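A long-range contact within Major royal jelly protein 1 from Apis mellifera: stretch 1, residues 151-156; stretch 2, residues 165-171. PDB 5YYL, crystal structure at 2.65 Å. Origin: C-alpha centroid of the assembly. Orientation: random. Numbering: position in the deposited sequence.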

# COMPACT_ATOMS: atom_id res chain seq x y z
N SER A 151 26.01 -48.88 5.33
CA SER A 151 25.23 -49.18 4.13
C SER A 151 24.55 -47.89 3.62
O SER A 151 24.13 -47.07 4.43
CB SER A 151 24.18 -50.27 4.42
N PRO A 152 24.47 -47.70 2.28
CA PRO A 152 23.74 -46.54 1.73
C PRO A 152 22.25 -46.52 2.08
O PRO A 152 21.66 -47.58 2.32
CB PRO A 152 23.89 -46.70 0.20
CG PRO A 152 24.62 -47.96 -0.03
CD PRO A 152 25.28 -48.36 1.24
N LYS A 153 21.67 -45.32 2.08
CA LYS A 153 20.24 -45.15 2.34
C LYS A 153 19.64 -43.89 1.70
O LYS A 153 20.34 -42.95 1.33
CB LYS A 153 19.96 -45.15 3.85
CG LYS A 153 20.83 -44.26 4.70
CD LYS A 153 20.34 -44.31 6.13
CE LYS A 153 21.03 -43.30 7.02
NZ LYS A 153 22.39 -43.75 7.42
N LEU A 154 18.32 -43.92 1.56
CA LEU A 154 17.54 -42.87 0.95
C LEU A 154 16.60 -42.28 2.01
O LEU A 154 15.63 -42.92 2.41
CB LEU A 154 16.73 -43.45 -0.22
CG LEU A 154 16.12 -42.54 -1.29
CD1 LEU A 154 17.21 -41.78 -2.05
CD2 LEU A 154 15.27 -43.37 -2.25
N LEU A 155 16.90 -41.07 2.47
CA LEU A 155 16.06 -40.36 3.45
C LEU A 155 15.08 -39.40 2.77
O LEU A 155 15.30 -38.98 1.65
CB LEU A 155 16.90 -39.58 4.44
CG LEU A 155 17.96 -40.42 5.16
CD1 LEU A 155 19.33 -40.29 4.49
CD2 LEU A 155 18.03 -39.99 6.62
N THR A 156 14.02 -39.06 3.48
CA THR A 156 12.92 -38.24 2.99
C THR A 156 12.37 -37.38 4.12
O THR A 156 11.57 -37.85 4.91
CB THR A 156 11.81 -39.14 2.43
OG1 THR A 156 12.28 -39.80 1.25
CG2 THR A 156 10.55 -38.34 2.07
N LEU A 165 10.43 -38.22 7.46
CA LEU A 165 9.22 -39.00 7.12
C LEU A 165 9.49 -40.50 6.92
O LEU A 165 8.65 -41.34 7.28
CB LEU A 165 8.56 -38.46 5.85
CG LEU A 165 8.06 -37.02 5.86
CD1 LEU A 165 7.92 -36.52 4.43
CD2 LEU A 165 6.75 -36.93 6.63
N LYS A 166 10.62 -40.84 6.31
CA LYS A 166 10.96 -42.23 5.98
C LYS A 166 12.45 -42.36 5.70
O LYS A 166 13.08 -41.42 5.22
CB LYS A 166 10.13 -42.71 4.78
CG LYS A 166 10.33 -44.17 4.37
N GLN A 167 13.00 -43.52 6.02
CA GLN A 167 14.42 -43.85 5.81
C GLN A 167 14.42 -45.27 5.29
O GLN A 167 13.69 -46.11 5.80
CB GLN A 167 15.19 -43.75 7.13
CG GLN A 167 16.66 -44.09 7.04
CD GLN A 167 17.41 -43.79 8.35
OE1 GLN A 167 17.12 -42.81 9.05
NE2 GLN A 167 18.39 -44.63 8.67
N VAL A 168 15.21 -45.54 4.25
CA VAL A 168 15.23 -46.86 3.62
C VAL A 168 16.66 -47.22 3.25
O VAL A 168 17.35 -46.42 2.64
CB VAL A 168 14.38 -46.91 2.34
CG1 VAL A 168 14.33 -48.34 1.80
CG2 VAL A 168 12.97 -46.37 2.61
N GLU A 169 17.09 -48.42 3.64
CA GLU A 169 18.42 -48.91 3.28
C GLU A 169 18.38 -49.39 1.84
O GLU A 169 17.37 -49.95 1.40
CB GLU A 169 18.88 -50.05 4.21
N ILE A 170 19.47 -49.13 1.12
CA ILE A 170 19.64 -49.60 -0.24
C ILE A 170 20.32 -50.97 -0.13
O ILE A 170 21.49 -51.03 0.27
CB ILE A 170 20.49 -48.62 -1.08
CG1 ILE A 170 19.76 -47.27 -1.17
CG2 ILE A 170 20.73 -49.16 -2.48
CD1 ILE A 170 20.52 -46.17 -1.89
N PRO A 171 19.60 -52.07 -0.45
CA PRO A 171 20.17 -53.40 -0.20
C PRO A 171 21.44 -53.65 -1.00
O PRO A 171 21.48 -53.37 -2.19
CB PRO A 171 19.04 -54.36 -0.62
CG PRO A 171 18.06 -53.55 -1.40
CD PRO A 171 18.20 -52.14 -0.93

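Two neighbouring strands, 153-156 and 165-169, run antiparallel at 173°, their axes 4.7 Å apart at closest approach. The backbone ladder sets the face on which each paired residue's side chain begins. Leu-154 and Val-168 form a hydrogen-bonded pair: Leu-154 N donates to Val-168 O at 2.9 Å, and Val-168 N returns a bond to Leu-154 O at 3.2 Å. Past one end of this ladder, Ile-170 N donates to Pro-152 O at 2.9 Å and an almost straight 178°. Proline has no amide hydrogen to give, but its carbonyl is a full acceptor, and here it receives the bond from Ile-170 N. At the other end the pairing is less regular. Thr-156 N makes a weak bond to Lys-166 O (3.1 Å), while Thr-156 O accepts from Leu-165 N at 2.8 Å and, weakly, from Lys-166 N at 3.4 Å. Leu-165, with phi/psi of -92/-38, departs from extended geometry here.

Side chains alternate between the two faces. Lys-153, Leu-155, Gln-167 and Glu-169 share one. Lys-153 takes chi1 p, then runs extended through chi2 and chi3 (both t) before turning at chi4 (m). Its end leads away from the other strand, and NZ finds a hydrogen bond elsewhere in the structure, so a buried lysine keeps its charged group satisfied while its methylenes serve as packing surface. Gln-167, extended with chi1 and chi2 both t, rises from the sheet and meets side chains of the other strand on the face they share: NE2 comes within 3.2 Å of Lys-153 CD, and OE1 lies 3.8 Å from Leu-155 CD2. These are contacts of amide with aliphatic carbon, suited to a long side chain that can stand beside its neighbours while remaining exposed. Leu-155 has chi1 m, with chi2 between wells at 98°; its end comes nearer the other strand than its CA-to-CB bond suggests, bringing CD2 to the Gln-167 amide, beside which a buried leucine offers apolar surface. Glu-169 is modelled only to CB, so its carboxylate cannot be placed.

The opposite face carries Leu-154, Thr-156, Lys-166 and Val-168. Leu-154 adopts the common t,p leucine rotamer, and Val-168 has chi1 t; beta-branched valine is well suited to the extended backbone. Thr-156, also beta-branched, has chi1 m, and its methyl CG2 approaches Leu-165 CD1 at 4.0 Å. Lys-166 starts out with chi1 t but is not modelled beyond CG.

Beyond the strands, Ile-170 points toward the first stretch. Its m,t rotamer extends CD1 to within 4.0 Å of Pro-152 CB, an apolar contact between the same two residues that are joined by the backbone bond. Ile-170 CG1 also lies 4.1 Å from Lys-153 CA, helping to bury this isoleucine.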